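Local coordinates for protein putative aminomethyltransferase (Leptospirillum rubarum, PDB 3TTG) that is a putative aminomethyltransferase related to the glycine cleavage T-protein and probably binds a folate, although its actual substrate is not established, at residues A[35-40]-A[211-217]; A[88-92]-A[103-108]; A[140-146]-A[185-189]; A[230-236]-A[310-314]. One frame throughout, in Å; residues are numbered along the deposited sequence.

Contact 1 of 4, residues A[35-40]-A[211-217]; sequences KFGLFY and KGGVLLD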
loop_
_atom_site.group_PDB
_atom_site.type_symbol
_atom_site.label_atom_id
_atom_site.label_comp_id
_atom_site.label_asym_id
_atom_site.label_seq_id
_atom_site.Cartn_x
_atom_site.Cartn_y
_atom_site.Cartn_z
ATOM N N LYS A 35 16.218 1.818 12.465
ATOM C CA LYS A 35 15.609 1.171 13.639
ATOM C C LYS A 35 14.133 0.885 13.368
ATOM O O LYS A 35 13.774 -0.196 12.879
ATOM C CB LYS A 35 15.828 2.052 14.884
ATOM C CG LYS A 35 17.339 2.228 15.193
ATOM C CD LYS A 35 17.654 2.481 16.650
ATOM C CE LYS A 35 18.949 3.235 16.836
ATOM N NZ LYS A 35 19.221 3.562 18.261
ATOM N N PHE A 36 13.268 1.805 13.709
ATOM C CA PHE A 36 11.845 1.651 13.435
ATOM C C PHE A 36 11.161 2.978 13.597
ATOM O O PHE A 36 11.673 3.874 14.278
ATOM C CB PHE A 36 11.150 0.562 14.311
ATOM C CG PHE A 36 10.992 0.933 15.771
ATOM C CD1 PHE A 36 9.852 1.590 16.221
ATOM C CD2 PHE A 36 12.002 0.679 16.679
ATOM C CE1 PHE A 36 9.733 1.966 17.556
ATOM C CE2 PHE A 36 11.879 1.067 18.006
ATOM C CZ PHE A 36 10.737 1.683 18.435
ATOM N N GLY A 37 10.025 3.075 12.932
ATOM C CA GLY A 37 9.179 4.240 12.957
ATOM C C GLY A 37 7.816 3.813 13.412
ATOM O O GLY A 37 7.343 2.733 13.057
ATOM N N LEU A 38 7.169 4.688 14.139
ATOM C CA LEU A 38 5.817 4.523 14.681
ATOM C C LEU A 38 4.934 5.621 14.114
ATOM O O LEU A 38 5.349 6.793 14.087
ATOM C CB LEU A 38 5.972 4.621 16.205
ATOM C CG LEU A 38 4.759 4.623 17.065
ATOM C CD1 LEU A 38 3.945 3.375 16.866
ATOM C CD2 LEU A 38 5.154 4.739 18.479
ATOM N N PHE A 39 3.717 5.259 13.630
ATOM C CA PHE A 39 2.783 6.199 13.039
ATOM C C PHE A 39 1.361 5.931 13.484
ATOM O O PHE A 39 0.897 4.790 13.396
ATOM C CB PHE A 39 2.876 6.130 11.496
ATOM C CG PHE A 39 1.911 7.050 10.789
ATOM C CD1 PHE A 39 2.010 8.432 10.930
ATOM C CD2 PHE A 39 0.912 6.539 9.965
ATOM C CE1 PHE A 39 1.131 9.279 10.266
ATOM C CE2 PHE A 39 0.038 7.391 9.297
ATOM C CZ PHE A 39 0.126 8.751 9.470
ATOM N N TYR A 40 0.622 7.000 13.863
ATOM C CA TYR A 40 -0.783 6.902 14.263
ATOM C C TYR A 40 -1.655 7.530 13.192
ATOM O O TYR A 40 -1.782 8.740 13.158
ATOM C CB TYR A 40 -1.017 7.568 15.611
ATOM C CG TYR A 40 -0.332 6.854 16.744
ATOM C CD1 TYR A 40 -0.984 5.868 17.465
ATOM C CD2 TYR A 40 0.954 7.196 17.127
ATOM C CE1 TYR A 40 -0.369 5.239 18.546
ATOM C CE2 TYR A 40 1.580 6.577 18.201
ATOM C CZ TYR A 40 0.926 5.584 18.896
ATOM O OH TYR A 40 1.580 4.939 19.912
ATOM N N LYS A 211 14.428 2.406 23.142
ATOM C CA LYS A 211 15.102 1.687 22.056
ATOM C C LYS A 211 15.418 2.548 20.795
ATOM O O LYS A 211 15.806 1.993 19.766
ATOM C CB LYS A 211 14.238 0.476 21.658
ATOM C CG LYS A 211 13.945 -0.436 22.869
ATOM C CD LYS A 211 15.167 -1.224 23.335
ATOM C CE LYS A 211 14.860 -2.159 24.483
ATOM N NZ LYS A 211 16.044 -2.990 24.847
ATOM N N GLY A 212 15.292 3.868 20.899
ATOM C CA GLY A 212 15.667 4.800 19.844
ATOM C C GLY A 212 14.958 4.750 18.505
ATOM O O GLY A 212 15.542 5.126 17.479
ATOM N N GLY A 213 13.687 4.396 18.506
ATOM C CA GLY A 213 12.876 4.475 17.303
ATOM C C GLY A 213 12.399 5.908 17.165
ATOM O O GLY A 213 12.795 6.759 17.959
ATOM N N VAL A 214 11.486 6.185 16.232
ATOM C CA VAL A 214 10.985 7.543 16.045
ATOM C C VAL A 214 9.487 7.560 15.843
ATOM O O VAL A 214 8.927 6.723 15.142
ATOM C CB VAL A 214 11.736 8.219 14.840
ATOM C CG1 VAL A 214 11.544 7.477 13.524
ATOM C CG2 VAL A 214 11.415 9.720 14.709
ATOM N N LEU A 215 8.851 8.576 16.404
ATOM C CA LEU A 215 7.443 8.838 16.200
ATOM C C LEU A 215 7.344 9.689 14.939
ATOM O O LEU A 215 7.811 10.831 14.893
ATOM C CB LEU A 215 6.841 9.526 17.420
ATOM C CG LEU A 215 5.338 9.772 17.409
ATOM C CD1 LEU A 215 4.544 8.492 17.225
ATOM C CD2 LEU A 215 4.890 10.457 18.702
ATOM N N LEU A 216 6.789 9.117 13.900
ATOM C CA LEU A 216 6.641 9.796 12.604
ATOM C C LEU A 216 5.342 10.613 12.573
ATOM O O LEU A 216 4.313 10.177 13.082
ATOM C CB LEU A 216 6.618 8.748 11.496
ATOM C CG LEU A 216 7.898 7.890 11.279
ATOM C CD1 LEU A 216 7.630 6.735 10.309
ATOM C CD2 LEU A 216 9.040 8.724 10.734
ATOM N N ASP A 217 5.389 11.777 11.985
ATOM C CA ASP A 217 4.200 12.565 11.701
ATOM C C ASP A 217 3.744 12.133 10.272
ATOM O O ASP A 217 4.452 11.356 9.601
ATOM C CB ASP A 217 4.493 14.101 11.875
ATOM C CG ASP A 217 5.380 14.758 10.844
ATOM O OD1 ASP A 217 5.884 14.038 9.923
ATOM O OD2 ASP A 217 5.703 15.948 11.027
HETATM O O HOH W 1 1.902 9.609 14.270
#
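Phe36 to Phe39 run alongside Gly213 to Leu216 as a short parallel beta pairing at one border of the mixed sheet, where strand 214-215 is the outermost strand. The ladder is Val214 N to Phe36 O (3.0 Å), Leu38 N to Val214 O (2.9 Å) and Leu216 N to Leu38 O (2.7 Å). At the entry, the aliphatic chain of Lys35 lies against the turn that follows helix 197-211. Its CB and CG skirt Gly212 O, CD approaches that oxygen most closely at 3.5 Å and also meets Lys211 O, CE passes Gly212 O, and NZ ends about equally far from Lys211 O and Gly212 O, too distant to bond either. With CG set between the backbone N and the carbonyl carbon (chi1 71°), the Phe36 ring turns one face over Gly213, whose CA sits 3.8 Å from the ring centroid in a CH-pi contact. Leu38 CG packs on Leu215 CD1 on the face that helix 197-211 covers, and the same methyl reaches the edge of the Tyr40 ring, 3.7 Å from CE2. A water bridges the strands one step past the ladder, accepting from Tyr40 N (2.9 Å) and donating to Leu216 O (2.7 Å).

Contact 2 of 4, residues A[88-92]-A[103-108]; sequences LFDAW and FPPAGT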
loop_
_atom_site.group_PDB
_atom_site.type_symbol
_atom_site.label_atom_id
_atom_site.label_comp_id
_atom_site.label_asym_id
_atom_site.label_seq_id
_atom_site.Cartn_x
_atom_site.Cartn_y
_atom_site.Cartn_z
ATOM N N LEU A 88 -10.425 -0.548 -8.381
ATOM C CA LEU A 88 -11.408 0.184 -7.586
ATOM C C LEU A 88 -10.917 0.303 -6.205
ATOM O O LEU A 88 -10.994 1.368 -5.636
ATOM C CB LEU A 88 -12.780 -0.500 -7.573
ATOM C CG LEU A 88 -13.462 -0.667 -8.931
ATOM C CD1 LEU A 88 -14.781 -1.395 -8.772
ATOM C CD2 LEU A 88 -13.704 0.725 -9.610
ATOM N N PHE A 89 -10.419 -0.792 -5.631
ATOM C CA PHE A 89 -9.849 -0.818 -4.269
ATOM C C PHE A 89 -8.706 -1.805 -4.176
ATOM O O PHE A 89 -8.595 -2.709 -4.978
ATOM C CB PHE A 89 -10.947 -1.254 -3.232
ATOM C CG PHE A 89 -12.240 -0.484 -3.290
ATOM C CD1 PHE A 89 -12.346 0.770 -2.691
ATOM C CD2 PHE A 89 -13.323 -0.965 -4.015
ATOM C CE1 PHE A 89 -13.480 1.546 -2.856
ATOM C CE2 PHE A 89 -14.504 -0.200 -4.136
ATOM C CZ PHE A 89 -14.551 1.070 -3.612
ATOM N N ASP A 90 -7.888 -1.666 -3.138
ATOM C CA ASP A 90 -6.965 -2.688 -2.726
ATOM C C ASP A 90 -7.440 -3.101 -1.316
ATOM O O ASP A 90 -8.260 -2.425 -0.737
ATOM C CB ASP A 90 -5.486 -2.268 -2.789
ATOM C CG ASP A 90 -5.053 -1.222 -1.769
ATOM O OD1 ASP A 90 -5.895 -0.752 -1.025
ATOM O OD2 ASP A 90 -3.857 -0.984 -1.642
ATOM N N ALA A 91 -7.051 -4.247 -0.837
ATOM C CA ALA A 91 -7.330 -4.669 0.541
ATOM C C ALA A 91 -6.273 -5.653 1.036
ATOM O O ALA A 91 -5.811 -6.488 0.261
ATOM C CB ALA A 91 -8.713 -5.322 0.630
ATOM N N TRP A 92 -6.039 -5.663 2.333
ATOM C CA TRP A 92 -5.316 -6.709 3.034
ATOM C C TRP A 92 -6.381 -7.683 3.453
ATOM O O TRP A 92 -7.452 -7.258 3.939
ATOM C CB TRP A 92 -4.491 -6.181 4.217
ATOM C CG TRP A 92 -3.409 -5.263 3.782
ATOM C CD1 TRP A 92 -3.405 -3.905 3.852
ATOM C CD2 TRP A 92 -2.250 -5.629 3.008
ATOM N NE1 TRP A 92 -2.308 -3.398 3.192
ATOM C CE2 TRP A 92 -1.563 -4.437 2.699
ATOM C CE3 TRP A 92 -1.670 -6.857 2.653
ATOM C CZ2 TRP A 92 -0.343 -4.430 2.013
ATOM C CZ3 TRP A 92 -0.490 -6.849 1.909
ATOM C CH2 TRP A 92 0.186 -5.642 1.638
ATOM N N PHE A 103 -9.360 -5.373 4.878
ATOM C CA PHE A 103 -8.931 -4.002 5.256
ATOM C C PHE A 103 -8.750 -3.170 3.985
ATOM O O PHE A 103 -7.652 -3.123 3.405
ATOM C CB PHE A 103 -7.679 -4.024 6.095
ATOM C CG PHE A 103 -7.877 -4.878 7.323
ATOM C CD1 PHE A 103 -8.184 -4.303 8.543
ATOM C CD2 PHE A 103 -7.657 -6.248 7.280
ATOM C CE1 PHE A 103 -8.391 -5.093 9.672
ATOM C CE2 PHE A 103 -7.786 -7.031 8.422
ATOM C CZ PHE A 103 -8.226 -6.457 9.601
ATOM N N PRO A 104 -9.844 -2.530 3.522
ATOM C CA PRO A 104 -9.763 -1.664 2.334
ATOM C C PRO A 104 -9.103 -0.317 2.670
ATOM O O PRO A 104 -8.653 -0.132 3.789
ATOM C CB PRO A 104 -11.219 -1.517 1.949
ATOM C CG PRO A 104 -11.894 -1.425 3.266
ATOM C CD PRO A 104 -11.211 -2.490 4.082
ATOM N N PRO A 105 -8.928 0.576 1.699
ATOM C CA PRO A 105 -8.224 1.826 1.987
ATOM C C PRO A 105 -8.950 2.744 2.956
ATOM O O PRO A 105 -10.175 2.787 2.978
ATOM C CB PRO A 105 -8.143 2.511 0.601
ATOM C CG PRO A 105 -8.337 1.405 -0.406
ATOM C CD PRO A 105 -9.261 0.460 0.244
ATOM N N ALA A 106 -8.189 3.574 3.670
ATOM C CA ALA A 106 -8.760 4.604 4.541
ATOM C C ALA A 106 -9.795 5.432 3.806
ATOM O O ALA A 106 -9.595 5.790 2.662
ATOM C CB ALA A 106 -7.620 5.528 5.076
ATOM N N GLY A 107 -10.905 5.716 4.460
ATOM C CA GLY A 107 -11.947 6.548 3.903
ATOM C C GLY A 107 -12.898 5.858 2.932
ATOM O O GLY A 107 -13.758 6.525 2.407
ATOM N N THR A 108 -12.820 4.533 2.752
ATOM C CA THR A 108 -13.699 3.793 1.809
ATOM C C THR A 108 -14.720 2.862 2.493
ATOM O O THR A 108 -15.365 2.044 1.794
ATOM C CB THR A 108 -12.830 2.959 0.843
ATOM O OG1 THR A 108 -12.239 1.836 1.505
ATOM C CG2 THR A 108 -11.806 3.784 0.123
#
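Asp90 O is buried against Pro104 and Pro105 without a hydrogen-bond partner, an uncommon fate for a strand carbonyl. Neither proline has an N-H to offer, so the oxygen meets carbon instead: Pro105 CD at 3.2 Å and Pro104 CA at 3.5 Å, the latter a CA-H...O contact. The Asp90 side chain crosses Pro105 at a slant, with CG held between the backbone N and the carbonyl carbon (chi1 69°), and its OD1 comes 3.3 Å from Pro105 CG. Its charge is met from outside the two segments, OD1 by a salt bridge to Arg45 and OD2 by a hydrogen bond from Tyr77. Regular pairing survives two residues on from Asp90, between Trp92 and Phe103. Phe103 N reaches Trp92 O at 2.8 Å, whereas Trp92 N meets Phe103 O at 3.2 Å from well above the carbonyl plane; Phe103 O also takes a hydrogen bond from Arg45. Starting at Pro105, a type II turn to Thr108 folds the chain back, and Pro105 O accepts from both Thr108 N and Thr108 OG1, the hydroxyl bond being 2.7 Å and directed at a lone pair. That leaves Thr108 CB 4.0 Å from CE1 of Phe89, the two side chains running antiparallel alongside each other. Leu88 and Phe89 form a classic bulge opposite Phe80. The whole is the end of a beta hairpin, strands 87-96 and 99-103, in which two consecutive prolines stop the antiparallel pairing and a turn delivers the chain to helix 109-118.

Contact 3 of 4, residues A[140-146]-A[185-189]; sequences LVGPETI and GLQAD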
loop_
_atom_site.group_PDB
_atom_site.type_symbol
_atom_site.label_atom_id
_atom_site.label_comp_id
_atom_site.label_asym_id
_atom_site.label_seq_id
_atom_site.Cartn_x
_atom_site.Cartn_y
_atom_site.Cartn_z
ATOM N N LEU A 140 3.717 0.335 12.389
ATOM C CA LEU A 140 5.135 0.190 12.644
ATOM C C LEU A 140 5.844 -0.016 11.326
ATOM O O LEU A 140 5.323 -0.755 10.495
ATOM C CB LEU A 140 5.408 -1.011 13.562
ATOM C CG LEU A 140 5.034 -0.885 15.046
ATOM C CD1 LEU A 140 5.162 -2.274 15.712
ATOM C CD2 LEU A 140 5.886 0.136 15.736
ATOM N N VAL A 141 7.019 0.631 11.117
ATOM C CA VAL A 141 7.823 0.397 9.921
ATOM C C VAL A 141 9.287 0.222 10.311
ATOM O O VAL A 141 9.719 0.808 11.289
ATOM C CB VAL A 141 7.684 1.511 8.849
ATOM C CG1 VAL A 141 6.250 1.641 8.344
ATOM C CG2 VAL A 141 8.185 2.859 9.359
ATOM N N GLY A 142 10.052 -0.518 9.506
ATOM C CA GLY A 142 11.487 -0.625 9.701
ATOM C C GLY A 142 12.003 -1.921 10.255
ATOM O O GLY A 142 11.224 -2.778 10.684
ATOM N N PRO A 143 13.353 -2.052 10.231
ATOM C CA PRO A 143 13.989 -3.345 10.534
ATOM C C PRO A 143 13.742 -3.932 11.917
ATOM O O PRO A 143 13.836 -5.154 12.058
ATOM C CB PRO A 143 15.493 -3.068 10.332
ATOM C CG PRO A 143 15.643 -1.630 10.221
ATOM C CD PRO A 143 14.346 -1.081 9.731
ATOM N N GLU A 144 13.433 -3.094 12.920
ATOM C CA GLU A 144 13.180 -3.566 14.284
ATOM C C GLU A 144 11.679 -3.734 14.590
ATOM O O GLU A 144 11.328 -3.946 15.740
ATOM C CB GLU A 144 13.842 -2.600 15.283
ATOM C CG GLU A 144 15.364 -2.630 15.184
ATOM C CD GLU A 144 16.107 -1.633 16.055
ATOM O OE1 GLU A 144 15.486 -1.054 16.977
ATOM O OE2 GLU A 144 17.318 -1.419 15.802
ATOM N N THR A 145 10.790 -3.668 13.581
ATOM C CA THR A 145 9.360 -3.829 13.777
ATOM C C THR A 145 9.005 -5.096 14.555
ATOM O O THR A 145 8.156 -5.018 15.440
ATOM C CB THR A 145 8.634 -3.869 12.393
ATOM O OG1 THR A 145 8.741 -2.571 11.854
ATOM C CG2 THR A 145 7.146 -4.282 12.476
ATOM N N ILE A 146 9.592 -6.259 14.198
ATOM C CA ILE A 146 9.232 -7.497 14.901
ATOM C C ILE A 146 9.621 -7.406 16.394
ATOM O O ILE A 146 8.867 -7.874 17.239
ATOM C CB ILE A 146 9.828 -8.780 14.263
ATOM C CG1 ILE A 146 9.503 -8.915 12.766
ATOM C CG2 ILE A 146 9.397 -10.038 15.057
ATOM C CD1 ILE A 146 8.096 -8.896 12.437
ATOM N N GLY A 185 10.992 -3.732 2.994
ATOM C CA GLY A 185 11.198 -3.790 4.431
ATOM C C GLY A 185 9.953 -4.143 5.215
ATOM O O GLY A 185 8.878 -4.358 4.641
ATOM N N LEU A 186 10.094 -4.199 6.545
ATOM C CA LEU A 186 8.984 -4.577 7.395
ATOM C C LEU A 186 7.939 -3.463 7.590
ATOM O O LEU A 186 8.271 -2.284 7.795
ATOM C CB LEU A 186 9.486 -5.033 8.776
ATOM C CG LEU A 186 10.190 -6.367 8.750
ATOM C CD1 LEU A 186 11.154 -6.481 9.944
ATOM C CD2 LEU A 186 9.186 -7.521 8.723
ATOM N N GLN A 187 6.685 -3.882 7.585
ATOM C CA GLN A 187 5.498 -3.014 7.880
ATOM C C GLN A 187 4.484 -3.785 8.659
ATOM O O GLN A 187 4.111 -4.872 8.231
ATOM C CB GLN A 187 4.825 -2.492 6.638
ATOM C CG GLN A 187 5.670 -1.649 5.740
ATOM C CD GLN A 187 4.911 -1.294 4.495
ATOM O OE1 GLN A 187 4.953 -2.018 3.475
ATOM N NE2 GLN A 187 4.226 -0.172 4.528
ATOM N N ALA A 188 4.109 -3.306 9.835
ATOM C CA ALA A 188 3.081 -3.947 10.614
ATOM C C ALA A 188 1.991 -2.957 10.975
ATOM O O ALA A 188 2.276 -1.797 11.305
ATOM C CB ALA A 188 3.663 -4.541 11.874
ATOM N N ASP A 189 0.736 -3.405 10.863
ATOM C CA ASP A 189 -0.437 -2.616 11.224
ATOM C C ASP A 189 -1.136 -3.272 12.385
ATOM O O ASP A 189 -1.619 -4.403 12.284
ATOM C CB ASP A 189 -1.396 -2.474 10.089
ATOM C CG ASP A 189 -0.748 -1.984 8.799
ATOM O OD1 ASP A 189 0.193 -1.127 8.873
ATOM O OD2 ASP A 189 -1.113 -2.499 7.742
HETATM O O HOH W 2 3.046 -0.275 8.793
#
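Antiparallel pairing between strands 135-141 and 187-193, inside the mixed sheet, is joined here to the start of helix 145-152. Leu140 and Ala188 form the hydrogen-bonded pair: Leu140 N to Ala188 O is 2.8 Å and almost straight at 173°, and Ala188 N to Leu140 O is 2.9 Å. A water donates to Leu140 O and to Asp189 OD1. Val141 and Gln187 make the next, non-hydrogen-bonded pair, and Gly142 N closes the ladder on Leu186 O at 3.0 Å. At positive phi, Gly142 then opens a type I turn to Thr145. Gly142 O is gripped twice from the same face of its plane, by Thr145 N and by Thr145 OG1, the latter at 2.8 Å. With OG1 beside its own backbone N (chi1 -69°), Thr145 sends CG2 the other way, onto Ala188 CB at 3.5 Å, while its CB rests on Leu186 CB. Leu186 extends along the turn: CD1 lies near Pro143 O and 4.1 Å from Ile146 CG1, the leucine and isoleucine side chains crossing at about a right angle. With an alanine at Thr145, Gly142 O would probably lose its hydroxyl donor and a gap would open beside Ala188 CB. The chemistry thus divides the work: main-chain bonds pair the strands, while the helix start meets Leu186 and Ala188 through aliphatic groups.

Contact 4 of 4, residues A[230-236]-A[310-314]; sequences IPLFPSE and LTRTS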
loop_
_atom_site.group_PDB
_atom_site.type_symbol
_atom_site.label_atom_id
_atom_site.label_comp_id
_atom_site.label_asym_id
_atom_site.label_seq_id
_atom_site.Cartn_x
_atom_site.Cartn_y
_atom_site.Cartn_z
ATOM N N ILE A 230 6.683 2.710 -2.485
ATOM C CA ILE A 230 5.388 2.057 -2.276
ATOM C C ILE A 230 4.237 2.850 -2.890
ATOM O O ILE A 230 3.929 3.961 -2.426
ATOM C CB ILE A 230 5.124 1.769 -0.761
ATOM C CG1 ILE A 230 6.099 0.698 -0.258
ATOM C CG2 ILE A 230 3.697 1.296 -0.486
ATOM C CD1 ILE A 230 6.301 0.727 1.258
ATOM N N PRO A 231 3.543 2.256 -3.892
ATOM C CA PRO A 231 2.365 2.939 -4.469
ATOM C C PRO A 231 1.168 2.817 -3.524
ATOM O O PRO A 231 1.084 1.846 -2.800
ATOM C CB PRO A 231 2.116 2.208 -5.776
ATOM C CG PRO A 231 2.829 0.923 -5.677
ATOM C CD PRO A 231 3.788 0.953 -4.535
ATOM N N LEU A 232 0.350 3.839 -3.442
ATOM C CA LEU A 232 -0.779 3.895 -2.511
ATOM C C LEU A 232 -2.092 4.237 -3.241
ATOM O O LEU A 232 -2.104 4.926 -4.254
ATOM C CB LEU A 232 -0.532 4.989 -1.440
ATOM C CG LEU A 232 0.697 4.821 -0.489
ATOM C CD1 LEU A 232 0.925 6.097 0.312
ATOM C CD2 LEU A 232 0.527 3.663 0.404
ATOM N N PHE A 233 -3.199 3.794 -2.670
ATOM C CA PHE A 233 -4.528 4.254 -3.062
ATOM C C PHE A 233 -4.701 5.612 -2.360
ATOM O O PHE A 233 -4.292 5.716 -1.201
ATOM C CB PHE A 233 -5.599 3.232 -2.614
ATOM C CG PHE A 233 -7.025 3.689 -2.777
ATOM C CD1 PHE A 233 -7.812 3.210 -3.811
ATOM C CD2 PHE A 233 -7.595 4.571 -1.862
ATOM C CE1 PHE A 233 -9.132 3.630 -3.941
ATOM C CE2 PHE A 233 -8.898 5.036 -2.033
ATOM C CZ PHE A 233 -9.667 4.536 -3.040
ATOM N N PRO A 234 -5.191 6.683 -2.992
ATOM C CA PRO A 234 -5.784 6.769 -4.321
ATOM C C PRO A 234 -4.823 7.371 -5.334
ATOM O O PRO A 234 -5.220 7.562 -6.492
ATOM C CB PRO A 234 -6.975 7.700 -4.064
ATOM C CG PRO A 234 -6.399 8.719 -3.108
ATOM C CD PRO A 234 -5.397 7.967 -2.265
ATOM N N SER A 235 -3.586 7.716 -4.931
ATOM C CA SER A 235 -2.689 8.444 -5.848
ATOM C C SER A 235 -2.207 7.579 -7.008
ATOM O O SER A 235 -2.294 7.978 -8.187
ATOM C CB SER A 235 -1.485 9.029 -5.098
ATOM O OG SER A 235 -0.932 8.079 -4.221
ATOM N N GLU A 236 -1.643 6.449 -6.692
ATOM C CA GLU A 236 -1.136 5.534 -7.734
ATOM C C GLU A 236 -2.154 4.451 -8.039
ATOM O O GLU A 236 -2.142 3.925 -9.134
ATOM C CB GLU A 236 0.175 4.848 -7.320
ATOM C CG GLU A 236 1.396 5.764 -7.189
ATOM C CD GLU A 236 1.288 6.783 -6.078
ATOM O OE1 GLU A 236 0.946 6.357 -4.953
ATOM O OE2 GLU A 236 1.413 8.003 -6.339
ATOM N N LEU A 310 3.076 12.110 -13.086
ATOM C CA LEU A 310 3.587 12.135 -11.727
ATOM C C LEU A 310 2.369 12.148 -10.825
ATOM O O LEU A 310 1.532 13.057 -10.920
ATOM C CB LEU A 310 4.444 13.368 -11.567
ATOM C CG LEU A 310 5.190 13.536 -10.280
ATOM C CD1 LEU A 310 6.314 12.472 -10.150
ATOM C CD2 LEU A 310 5.778 14.995 -10.202
ATOM N N THR A 311 2.302 11.195 -9.878
ATOM C CA THR A 311 1.090 11.000 -9.068
ATOM C C THR A 311 1.242 11.492 -7.659
ATOM O O THR A 311 0.227 11.850 -7.026
ATOM C CB THR A 311 0.610 9.548 -9.155
ATOM O OG1 THR A 311 1.628 8.628 -8.812
ATOM C CG2 THR A 311 0.077 9.172 -10.526
ATOM N N ARG A 312 2.470 11.539 -7.137
ATOM C CA ARG A 312 2.717 12.079 -5.816
ATOM C C ARG A 312 4.165 12.378 -5.658
ATOM O O ARG A 312 5.044 11.775 -6.344
ATOM C CB ARG A 312 2.223 11.169 -4.637
ATOM C CG ARG A 312 3.124 10.001 -4.207
ATOM C CD ARG A 312 2.580 9.333 -2.973
ATOM N NE ARG A 312 3.569 8.486 -2.294
ATOM C CZ ARG A 312 3.606 7.154 -2.281
ATOM N NH1 ARG A 312 2.679 6.447 -2.905
ATOM N NH2 ARG A 312 4.503 6.528 -1.565
ATOM N N THR A 313 4.439 13.290 -4.729
ATOM C CA THR A 313 5.818 13.617 -4.390
ATOM C C THR A 313 5.982 13.743 -2.887
ATOM O O THR A 313 5.027 14.030 -2.162
ATOM C CB THR A 313 6.336 14.942 -5.086
ATOM O OG1 THR A 313 5.558 16.051 -4.666
ATOM C CG2 THR A 313 6.312 14.895 -6.590
ATOM N N SER A 314 7.220 13.575 -2.431
ATOM C CA SER A 314 7.644 13.848 -1.059
ATOM C C SER A 314 9.027 14.471 -1.106
ATOM O O SER A 314 9.792 14.215 -2.021
ATOM C CB SER A 314 7.725 12.583 -0.178
ATOM O OG SER A 314 6.490 12.023 0.255
#
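Ile230 and Glu236 receive Arg312 in a buried, polar junction between two domains: loop 230-236 belongs to the folate-binding domain, strand 306-316 to the C-terminal barrel domain of the T-protein family. A classic beta bulge, with Thr311 and Arg312 both opposite Leu325, turns the two consecutive side chains toward the loop. Arg312 extends from CG to NE and grips one carbonyl end-on, NH1 and NH2 each lying 2.8 Å from Ile230 O, which sits in the guanidinium plane. NH2 has a second partner in Thr226 of helix 218-227. NH1 also makes a salt bridge to Glu236 OE1 at 2.7 Å, but the bond is bent (130°) and weak; the carboxylate and guanidinium planes stand 66° apart. Glu236, bent at chi2 (65°), folds back into its own loop, where OE1 accepts from Leu232 N at 3.0 Å through its anti lone pair and from Ser235 OG, which comes from above the carboxylate plane. Thr311 OG1 donates to the other oxygen, OE2, at 2.6 Å, again on the anti lone pair. With several donors around it, the carboxylate probably stays ionised. An alanine at Glu236 would probably leave the Arg312 charge without its mate across the junction, Thr311 OG1 without its short bond to the carboxylate, and the loop without the bonds that hold Leu232 N and Ser235 OG. Over one face of the guanidinium lies a leucine methyl, Leu232 CD1, 3.7 Å from Arg312 NH1.

From the N terminus, segment 35-40 opens the longest loop, which contact 1 closes at 211-217. Contacts 2 and 3 both lie within that span, one after the other: the first closes a short hairpin in the five-stranded antiparallel sheet, the second a 38-residue excursion in the mixed sheet. Contacts 1 and 3 are neighbours there, strand 37-39 pairing with 135-141 through Gly37 N and Val141 O. Contact 4 opens only after contact 1 has closed and brings the chain back from the C-terminal barrel to loop 230-236. That loop also touches contact 2, where Phe233 packs on Pro105, and contact 3, where Ile230 meets Gln187.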